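Local atomic coordinates of tRNA-splicing ligase RtcB (Thermus thermophilus, PDB entry 2EPG), a protein that probably joins RNA ends carrying a 2',3'-cyclic phosphate or 3'-phosphate to 5'-hydroxyl ends, using GTP and manganese in RNA repair. Residues 127-132 and 439-443; 157-162 and 186-192; 216-221 and 479-485. All blocks are in the same frame, centred on the assembly; numbering follows the deposited sequence.

How the interactions relate
Following the chain from the N terminus, helix 127-137 comes first, and its partner in interaction 1, strand 440-442, arrives some 300 residues later. Interaction 2 closes a short local loop, from helix 153-162 to segment 186-192, and is nested inside the long loop of interaction 1; its nearest atoms are about 24 Å from that contact. Interaction 3 opens at strand 216-221 and closes at 479-485, beyond 439-443, so it crosses interaction 1. These two touch: strand 440-442 runs parallel to strand 474-486, with R442 N 2.8 Å from V484 O and L440 O 2.8 Å from V484 N. Together they tie helix 127-137 and three strands together, while interaction 2 packs a separate helical region.

Interaction 1: 127-132 and 439-443; sequences QKELAD and ILVRA
This is helix-on-sheet packing at the border of the large mixed sheet: the start of helix 127-137 lies over strand 440-442, which pairs in parallel with strand 474-486. The helical segment 127-132 and the extended strand run nearly parallel, their axes 9.2 Å apart and crossing at -17°. The nearest CA atoms are those of A131 and R442, 6.9 Å apart. The helix is regular, with A131 N bonded to Q127 O and D132 N to K128 O, both at 3.0 Å.

L440 and R442 point at the helix, V441 away. The apolar part belongs to L440 (chi1 m, chi2 t), whose CD1 sits 3.3 Å from Q127 CG, 4.1 Å from K128 CA and 4.4 Å from A131 CB. Q127 also packs on L482 of the neighbouring strand.

The polar part centres on R442 (chi1 -98°, between wells; chi2 p), whose guanidinium folds back along the strand. A131 CB covers one face of the group, 3.5 Å from NE, and R442 NH2 donates to V441 O at 3.2 Å. D132 (chi1 m) meets the guanidinium at its edge in a salt bridge, with R442 NH1 donating to D132 OD2 at 2.7 Å and 168°.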
loop_
_atom_site.group_PDB
_atom_site.type_symbol
_atom_site.label_atom_id
_atom_site.label_comp_id
_atom_site.label_asym_id
_atom_site.label_seq_id
_atom_site.Cartn_x
_atom_site.Cartn_y
_atom_site.Cartn_z
ATOM N N GLN A 127 11.734 2.112 26.546
ATOM C CA GLN A 127 11.503 2.926 25.363
ATOM C C GLN A 127 12.792 3.449 24.718
ATOM O O GLN A 127 12.960 3.406 23.492
ATOM C CB GLN A 127 10.585 4.085 25.745
ATOM C CG GLN A 127 10.275 5.031 24.631
ATOM C CD GLN A 127 9.230 6.058 25.025
ATOM O OE1 GLN A 127 9.268 6.617 26.123
ATOM N NE2 GLN A 127 8.300 6.322 24.120
ATOM N N LYS A 128 13.708 3.930 25.546
ATOM C CA LYS A 128 14.965 4.465 25.052
ATOM C C LYS A 128 15.826 3.349 24.474
ATOM O O LYS A 128 16.306 3.456 23.357
ATOM C CB LYS A 128 15.696 5.194 26.187
ATOM C CG LYS A 128 16.820 6.112 25.745
ATOM C CD LYS A 128 18.150 5.371 25.619
ATOM C CE LYS A 128 19.307 6.360 25.456
ATOM N NZ LYS A 128 19.253 7.383 26.545
ATOM N N GLU A 129 16.016 2.275 25.235
ATOM C CA GLU A 129 16.816 1.145 24.768
ATOM C C GLU A 129 16.328 0.639 23.401
ATOM O O GLU A 129 17.133 0.372 22.508
ATOM C CB GLU A 129 16.757 -0.016 25.766
ATOM C CG GLU A 129 17.357 0.255 27.141
ATOM C CD GLU A 129 16.599 1.322 27.902
ATOM O OE1 GLU A 129 15.351 1.324 27.844
ATOM O OE2 GLU A 129 17.249 2.152 28.566
ATOM N N LEU A 130 15.012 0.508 23.251
ATOM C CA LEU A 130 14.423 0.013 22.009
ATOM C C LEU A 130 14.659 0.979 20.854
ATOM O O LEU A 130 15.075 0.570 19.774
ATOM C CB LEU A 130 12.926 -0.241 22.206
ATOM C CG LEU A 130 12.139 -0.795 21.015
ATOM C CD1 LEU A 130 12.742 -2.120 20.554
ATOM C CD2 LEU A 130 10.669 -0.980 21.417
ATOM N N ALA A 131 14.409 2.261 21.083
ATOM C CA ALA A 131 14.619 3.250 20.042
ATOM C C ALA A 131 16.054 3.117 19.517
ATOM O O ALA A 131 16.278 3.016 18.304
ATOM C CB ALA A 131 14.369 4.660 20.591
ATOM N N ASP A 132 17.021 3.096 20.433
ATOM C CA ASP A 132 18.430 2.965 20.064
ATOM C C ASP A 132 18.715 1.659 19.335
ATOM O O ASP A 132 19.494 1.630 18.383
ATOM C CB ASP A 132 19.319 3.031 21.313
ATOM C CG ASP A 132 19.246 4.369 22.010
ATOM O OD1 ASP A 132 19.591 4.415 23.205
ATOM O OD2 ASP A 132 18.858 5.371 21.370
ATOM N N ILE A 439 7.107 11.503 21.967
ATOM C CA ILE A 439 7.510 10.593 20.906
ATOM C C ILE A 439 9.013 10.669 20.656
ATOM O O ILE A 439 9.536 11.716 20.277
ATOM C CB ILE A 439 6.762 10.918 19.592
ATOM C CG1 ILE A 439 5.251 10.813 19.815
ATOM C CG2 ILE A 439 7.199 9.969 18.488
ATOM C CD1 ILE A 439 4.419 11.149 18.590
ATOM N N LEU A 440 9.708 9.558 20.877
ATOM C CA LEU A 440 11.146 9.518 20.655
ATOM C C LEU A 440 11.408 9.343 19.165
ATOM O O LEU A 440 10.814 8.479 18.522
ATOM C CB LEU A 440 11.778 8.365 21.433
ATOM C CG LEU A 440 11.509 8.313 22.942
ATOM C CD1 LEU A 440 12.400 7.255 23.553
ATOM C CD2 LEU A 440 11.783 9.658 23.587
ATOM N N VAL A 441 12.291 10.171 18.617
ATOM C CA VAL A 441 12.603 10.097 17.195
ATOM C C VAL A 441 14.042 9.679 16.922
ATOM O O VAL A 441 14.965 10.059 17.643
ATOM C CB VAL A 441 12.325 11.448 16.484
ATOM C CG1 VAL A 441 12.617 11.327 14.994
ATOM C CG2 VAL A 441 10.878 11.859 16.693
ATOM N N ARG A 442 14.210 8.875 15.880
ATOM C CA ARG A 442 15.508 8.376 15.449
ATOM C C ARG A 442 15.622 8.636 13.951
ATOM O O ARG A 442 14.980 7.962 13.145
ATOM C CB ARG A 442 15.614 6.875 15.727
ATOM C CG ARG A 442 16.351 6.514 17.006
ATOM C CD ARG A 442 15.931 7.407 18.156
ATOM N NE ARG A 442 16.598 7.076 19.412
ATOM C CZ ARG A 442 16.457 7.788 20.525
ATOM N NH1 ARG A 442 17.088 7.426 21.634
ATOM N NH2 ARG A 442 15.692 8.874 20.519
ATOM N N ALA A 443 16.432 9.627 13.589
ATOM C CA ALA A 443 16.623 9.988 12.192
ATOM C C ALA A 443 18.099 9.948 11.814
ATOM O O ALA A 443 18.974 10.148 12.658
ATOM C CB ALA A 443 16.051 11.376 11.932
#

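Interaction 2: 157-162 and 186-192; sequences KEILKE and RLPWANP
P192 lays its ring against the last turns of helix 153-162: its CG is 3.5 Å from K157 O and 3.9 Å from L160 CB, and its CD is 3.2 Å from K161 CG. K157 (chi1 t) brings CE within 3.9 Å of P192 CB. A190 CB sits over the helix end, 3.1 Å from L160 O and 4.0 Å from K161 CA. CA atoms lie 6.2 Å apart for L160 and P192, 5.2 Å for K161 and A190, 6.0 Å for E162 and R186. Segment 186-192 is a loop between helices 164-169 and 197-203, reversed by a type I beta turn from L187 to A190; helix 288-321 also packs here, F303 against L160 and N302 against A190. No direct hydrogen bond joins the segments; water bridges them at K161 O. Water 1 donates to K161 O and L187 O, 2.7 Å from each. Water 2 accepts from NE of the extended R186 (chi1 to chi3 t) at 2.9 Å and donates weakly to K161 O at 3.4 Å.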
loop_
_atom_site.group_PDB
_atom_site.type_symbol
_atom_site.label_atom_id
_atom_site.label_comp_id
_atom_site.label_asym_id
_atom_site.label_seq_id
_atom_site.Cartn_x
_atom_site.Cartn_y
_atom_site.Cartn_z
ATOM N N LYS A 157 18.121 -11.921 -7.153
ATOM C CA LYS A 157 17.441 -12.215 -8.414
ATOM C C LYS A 157 16.296 -13.184 -8.086
ATOM O O LYS A 157 15.178 -13.066 -8.598
ATOM C CB LYS A 157 18.414 -12.895 -9.380
ATOM C CG LYS A 157 18.144 -12.671 -10.847
ATOM C CD LYS A 157 18.714 -11.340 -11.333
ATOM C CE LYS A 157 18.743 -11.291 -12.861
ATOM N NZ LYS A 157 19.263 -9.992 -13.398
ATOM N N GLU A 158 16.594 -14.159 -7.241
ATOM C CA GLU A 158 15.587 -15.116 -6.819
ATOM C C GLU A 158 14.546 -14.368 -5.965
ATOM O O GLU A 158 13.351 -14.654 -6.037
ATOM C CB GLU A 158 16.247 -16.244 -6.023
ATOM C CG GLU A 158 17.200 -17.053 -6.873
ATOM C CD GLU A 158 17.853 -18.185 -6.115
ATOM O OE1 GLU A 158 17.744 -18.200 -4.869
ATOM O OE2 GLU A 158 18.481 -19.050 -6.768
ATOM N N ILE A 159 15.008 -13.394 -5.188
ATOM C CA ILE A 159 14.107 -12.611 -4.354
ATOM C C ILE A 159 13.080 -11.884 -5.216
ATOM O O ILE A 159 11.894 -11.862 -4.890
ATOM C CB ILE A 159 14.893 -11.606 -3.468
ATOM C CG1 ILE A 159 15.605 -12.376 -2.346
ATOM C CG2 ILE A 159 13.956 -10.595 -2.827
ATOM C CD1 ILE A 159 16.418 -11.515 -1.419
ATOM N N LEU A 160 13.520 -11.326 -6.340
ATOM C CA LEU A 160 12.596 -10.615 -7.210
ATOM C C LEU A 160 11.490 -11.509 -7.755
ATOM O O LEU A 160 10.401 -11.032 -8.083
ATOM C CB LEU A 160 13.337 -9.962 -8.382
ATOM C CG LEU A 160 14.443 -8.956 -8.062
ATOM C CD1 LEU A 160 14.889 -8.273 -9.364
ATOM C CD2 LEU A 160 13.959 -7.927 -7.073
ATOM N N LYS A 161 11.771 -12.804 -7.852
ATOM C CA LYS A 161 10.801 -13.750 -8.384
ATOM C C LYS A 161 9.936 -14.397 -7.327
ATOM O O LYS A 161 8.738 -14.613 -7.534
ATOM C CB LYS A 161 11.518 -14.874 -9.147
ATOM C CG LYS A 161 12.196 -14.447 -10.430
ATOM C CD LYS A 161 13.028 -15.584 -11.058
ATOM C CE LYS A 161 14.191 -15.980 -10.141
ATOM N NZ LYS A 161 15.071 -17.033 -10.721
ATOM N N GLU A 162 10.549 -14.705 -6.191
ATOM C CA GLU A 162 9.854 -15.417 -5.127
ATOM C C GLU A 162 9.212 -14.564 -4.039
ATOM O O GLU A 162 8.297 -15.024 -3.361
ATOM C CB GLU A 162 10.814 -16.450 -4.500
ATOM C CG GLU A 162 10.170 -17.374 -3.442
ATOM C CD GLU A 162 11.120 -18.459 -2.925
ATOM O OE1 GLU A 162 10.860 -19.030 -1.837
ATOM O OE2 GLU A 162 12.119 -18.752 -3.616
ATOM N N ARG A 186 4.072 -12.361 -2.847
ATOM C CA ARG A 186 4.590 -12.761 -4.153
ATOM C C ARG A 186 3.631 -12.497 -5.289
ATOM O O ARG A 186 2.563 -13.112 -5.343
ATOM C CB ARG A 186 4.902 -14.265 -4.167
ATOM C CG ARG A 186 5.425 -14.822 -5.498
ATOM C CD ARG A 186 5.617 -16.346 -5.405
ATOM N NE ARG A 186 6.220 -16.962 -6.594
ATOM C CZ ARG A 186 5.555 -17.320 -7.693
ATOM N NH1 ARG A 186 6.212 -17.871 -8.712
ATOM N NH2 ARG A 186 4.243 -17.145 -7.774
ATOM N N LEU A 187 3.977 -11.579 -6.190
ATOM C CA LEU A 187 3.116 -11.377 -7.347
ATOM C C LEU A 187 3.603 -12.474 -8.289
ATOM O O LEU A 187 4.808 -12.665 -8.459
ATOM C CB LEU A 187 3.290 -9.990 -7.961
ATOM C CG LEU A 187 2.212 -9.016 -7.475
ATOM C CD1 LEU A 187 2.368 -8.801 -5.975
ATOM C CD2 LEU A 187 2.324 -7.697 -8.223
ATOM N N PRO A 188 2.672 -13.224 -8.895
ATOM C CA PRO A 188 3.000 -14.324 -9.808
ATOM C C PRO A 188 3.725 -14.059 -11.119
ATOM O O PRO A 188 4.338 -14.970 -11.658
ATOM C CB PRO A 188 1.644 -14.978 -10.050
ATOM C CG PRO A 188 0.706 -13.786 -9.990
ATOM C CD PRO A 188 1.211 -13.067 -8.763
ATOM N N TRP A 189 3.687 -12.846 -11.645
ATOM C CA TRP A 189 4.331 -12.638 -12.937
ATOM C C TRP A 189 5.759 -12.090 -12.965
ATOM O O TRP A 189 6.345 -11.937 -14.041
ATOM C CB TRP A 189 3.413 -11.779 -13.813
ATOM C CG TRP A 189 2.101 -12.458 -14.137
ATOM C CD1 TRP A 189 0.903 -11.848 -14.390
ATOM C CD2 TRP A 189 1.862 -13.872 -14.255
ATOM N NE1 TRP A 189 -0.066 -12.790 -14.650
ATOM C CE2 TRP A 189 0.497 -14.040 -14.574
ATOM C CE3 TRP A 189 2.668 -15.011 -14.117
ATOM C CZ2 TRP A 189 -0.080 -15.304 -14.763
ATOM C CZ3 TRP A 189 2.093 -16.268 -14.303
ATOM C CH2 TRP A 189 0.732 -16.402 -14.620
ATOM N N ALA A 190 6.338 -11.833 -11.797
ATOM C CA ALA A 190 7.689 -11.284 -11.740
ATOM C C ALA A 190 8.673 -11.976 -12.674
ATOM O O ALA A 190 8.669 -13.193 -12.800
ATOM C CB ALA A 190 8.215 -11.339 -10.318
ATOM N N ASN A 191 9.504 -11.170 -13.334
ATOM C CA ASN A 191 10.545 -11.651 -14.231
ATOM C C ASN A 191 11.710 -10.679 -14.107
ATOM O O ASN A 191 11.669 -9.585 -14.659
ATOM C CB ASN A 191 10.082 -11.659 -15.689
ATOM C CG ASN A 191 11.152 -12.182 -16.633
ATOM O OD1 ASN A 191 12.350 -12.107 -16.341
ATOM N ND2 ASN A 191 10.724 -12.714 -17.774
ATOM N N PRO A 192 12.773 -11.062 -13.394
ATOM C CA PRO A 192 13.893 -10.124 -13.273
ATOM C C PRO A 192 14.500 -9.707 -14.615
ATOM O O PRO A 192 15.091 -8.643 -14.716
ATOM C CB PRO A 192 14.898 -10.882 -12.398
ATOM C CG PRO A 192 14.060 -11.896 -11.677
ATOM C CD PRO A 192 13.085 -12.336 -12.727
HETATM O O HOH W 1 6.740 -14.362 -9.404
HETATM O O HOH W 2 8.854 -17.982 -7.224
#

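Interaction 3: 216-221 and 479-485; sequences FLEVQY and LRPLIVV
Strand 216-221 carries part of the predicted GMP site, F216, L217 and E218, and pairs with strand 474-486 in the large mixed sheet; strand 240-247 flanks its other edge. The pairing is antiparallel, broken by a classic beta bulge. L217 faces V485 and V219 faces I483 in hydrogen-bonded pairs, with E218 opposite V484 in the non-hydrogen-bonded pair between them. L217 N to V485 O is 3.0 Å, V485 N to L217 O 2.9 Å, and V219 N to I483 O 3.0 Å. At the bulge V219 O accepts twice, from I483 N at 3.2 Å and L482 N at 2.8 Å. L482, at phi/psi -120/-41, turns a corner: the strand axes meet at 166° for 483-485 but 130° for 479-481. Beyond it Q220 pairs with P481 and Y221 with R480, where Y221 N to R480 O is 3.0 Å and R480 N to Y221 O 2.9 Å.

L217, V219, I483 and V485 form an apolar patch, L217 CD2 3.8 Å from V485 CG2; L134 and A131 of helix 127-137 pack on L217, V219 and I483. The same face is more open at Y221 and R480: the Y221 ring (chi1 p) takes R480 CB over its face in a CH-pi contact, 4.2 Å from the centroid, and L482 CG at its edge, 3.6 Å from CD1.

On the other face, shared with P481 and V484, E218 (chi1 p) accepts at OE2 from Q220 NE2 at 2.9 Å, and Q220 OE1 is hydrogen-bonded to T242 OG1. The buried carboxylate and amide are thus paired beside S391, also predicted to bind GMP.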
loop_
_atom_site.group_PDB
_atom_site.type_symbol
_atom_site.label_atom_id
_atom_site.label_comp_id
_atom_site.label_asym_id
_atom_site.label_seq_id
_atom_site.Cartn_x
_atom_site.Cartn_y
_atom_site.Cartn_z
ATOM N N PHE A 216 9.110 5.189 7.088
ATOM C CA PHE A 216 9.500 5.101 8.481
ATOM C C PHE A 216 9.005 3.805 9.096
ATOM O O PHE A 216 8.347 2.981 8.459
ATOM C CB PHE A 216 8.883 6.263 9.252
ATOM C CG PHE A 216 7.388 6.310 9.149
ATOM C CD1 PHE A 216 6.593 5.619 10.051
ATOM C CD2 PHE A 216 6.777 6.959 8.082
ATOM C CE1 PHE A 216 5.210 5.561 9.892
ATOM C CE2 PHE A 216 5.397 6.909 7.912
ATOM C CZ PHE A 216 4.610 6.207 8.819
ATOM N N LEU A 217 9.323 3.658 10.366
ATOM C CA LEU A 217 8.916 2.512 11.128
ATOM C C LEU A 217 8.517 3.112 12.466
ATOM O O LEU A 217 9.174 4.025 12.945
ATOM C CB LEU A 217 10.107 1.576 11.253
ATOM C CG LEU A 217 10.269 0.533 12.348
ATOM C CD1 LEU A 217 11.368 -0.437 11.933
ATOM C CD2 LEU A 217 10.617 1.206 13.670
ATOM N N GLU A 218 7.407 2.670 13.048
ATOM C CA GLU A 218 7.062 3.192 14.354
ATOM C C GLU A 218 6.488 2.157 15.305
ATOM O O GLU A 218 5.756 1.241 14.904
ATOM C CB GLU A 218 6.150 4.439 14.275
ATOM C CG GLU A 218 4.915 4.375 13.424
ATOM C CD GLU A 218 4.092 5.666 13.498
ATOM O OE1 GLU A 218 4.658 6.779 13.362
ATOM O OE2 GLU A 218 2.870 5.567 13.687
ATOM N N VAL A 219 6.909 2.275 16.564
ATOM C CA VAL A 219 6.428 1.413 17.632
ATOM C C VAL A 219 5.246 2.214 18.166
ATOM O O VAL A 219 5.386 3.405 18.456
ATOM C CB VAL A 219 7.462 1.248 18.750
ATOM C CG1 VAL A 219 6.936 0.256 19.798
ATOM C CG2 VAL A 219 8.781 0.775 18.167
ATOM N N GLN A 220 4.094 1.567 18.287
ATOM C CA GLN A 220 2.884 2.252 18.722
ATOM C C GLN A 220 2.121 1.376 19.712
ATOM O O GLN A 220 2.538 0.255 20.057
ATOM C CB GLN A 220 1.956 2.491 17.507
ATOM C CG GLN A 220 2.647 2.617 16.145
ATOM C CD GLN A 220 1.783 2.144 14.961
ATOM O OE1 GLN A 220 1.451 0.952 14.842
ATOM N NE2 GLN A 220 1.420 3.073 14.088
ATOM N N TYR A 221 0.994 1.898 20.175
ATOM C CA TYR A 221 0.138 1.120 21.048
ATOM C C TYR A 221 -1.293 1.359 20.579
ATOM O O TYR A 221 -1.610 2.409 20.023
ATOM C CB TYR A 221 0.328 1.489 22.533
ATOM C CG TYR A 221 -0.091 2.888 22.943
ATOM C CD1 TYR A 221 0.807 3.959 22.880
ATOM C CD2 TYR A 221 -1.379 3.132 23.419
ATOM C CE1 TYR A 221 0.432 5.236 23.285
ATOM C CE2 TYR A 221 -1.764 4.399 23.825
ATOM C CZ TYR A 221 -0.856 5.445 23.757
ATOM O OH TYR A 221 -1.247 6.698 24.156
ATOM N N LEU A 479 -4.164 3.444 16.348
ATOM C CA LEU A 479 -2.824 3.266 16.877
ATOM C C LEU A 479 -2.127 4.614 17.107
ATOM O O LEU A 479 -2.130 5.477 16.229
ATOM C CB LEU A 479 -1.993 2.448 15.873
ATOM C CG LEU A 479 -2.192 0.945 15.618
ATOM C CD1 LEU A 479 -3.476 0.433 16.204
ATOM C CD2 LEU A 479 -2.092 0.678 14.116
ATOM N N ARG A 480 -1.515 4.777 18.277
ATOM C CA ARG A 480 -0.799 6.006 18.597
ATOM C C ARG A 480 0.704 5.696 18.650
ATOM O O ARG A 480 1.128 4.721 19.269
ATOM C CB ARG A 480 -1.302 6.554 19.936
ATOM C CG ARG A 480 -0.743 7.920 20.283
ATOM C CD ARG A 480 -1.575 8.625 21.347
ATOM N NE ARG A 480 -1.099 9.992 21.520
ATOM C CZ ARG A 480 0.072 10.306 22.064
ATOM N NH1 ARG A 480 0.435 11.579 22.172
ATOM N NH2 ARG A 480 0.873 9.349 22.529
ATOM N N PRO A 481 1.530 6.516 17.988
ATOM C CA PRO A 481 2.983 6.302 17.972
ATOM C C PRO A 481 3.711 6.666 19.261
ATOM O O PRO A 481 3.315 7.594 19.963
ATOM C CB PRO A 481 3.443 7.166 16.804
ATOM C CG PRO A 481 2.502 8.326 16.874
ATOM C CD PRO A 481 1.159 7.681 17.159
ATOM N N LEU A 482 4.772 5.916 19.555
ATOM C CA LEU A 482 5.605 6.137 20.733
ATOM C C LEU A 482 7.030 6.420 20.282
ATOM O O LEU A 482 7.708 7.274 20.849
ATOM C CB LEU A 482 5.629 4.896 21.626
ATOM C CG LEU A 482 4.372 4.555 22.418
ATOM C CD1 LEU A 482 4.428 3.098 22.838
ATOM C CD2 LEU A 482 4.263 5.471 23.621
ATOM N N ILE A 483 7.473 5.671 19.273
ATOM C CA ILE A 483 8.816 5.798 18.718
ATOM C C ILE A 483 8.755 5.871 17.203
ATOM O O ILE A 483 8.098 5.048 16.564
ATOM C CB ILE A 483 9.710 4.586 19.049
ATOM C CG1 ILE A 483 9.856 4.415 20.557
ATOM C CG2 ILE A 483 11.078 4.774 18.400
ATOM C CD1 ILE A 483 10.584 3.128 20.933
ATOM N N VAL A 484 9.463 6.838 16.630
ATOM C CA VAL A 484 9.493 6.996 15.185
ATOM C C VAL A 484 10.935 6.898 14.695
ATOM O O VAL A 484 11.806 7.641 15.154
ATOM C CB VAL A 484 8.893 8.362 14.749
ATOM C CG1 VAL A 484 9.128 8.575 13.265
ATOM C CG2 VAL A 484 7.382 8.402 15.036
ATOM N N VAL A 485 11.182 5.960 13.785
ATOM C CA VAL A 485 12.503 5.754 13.195
ATOM C C VAL A 485 12.376 6.087 11.704
ATOM O O VAL A 485 11.622 5.423 10.976
ATOM C CB VAL A 485 12.974 4.283 13.349
ATOM C CG1 VAL A 485 14.318 4.087 12.658
ATOM C CG2 VAL A 485 13.081 3.921 14.824
#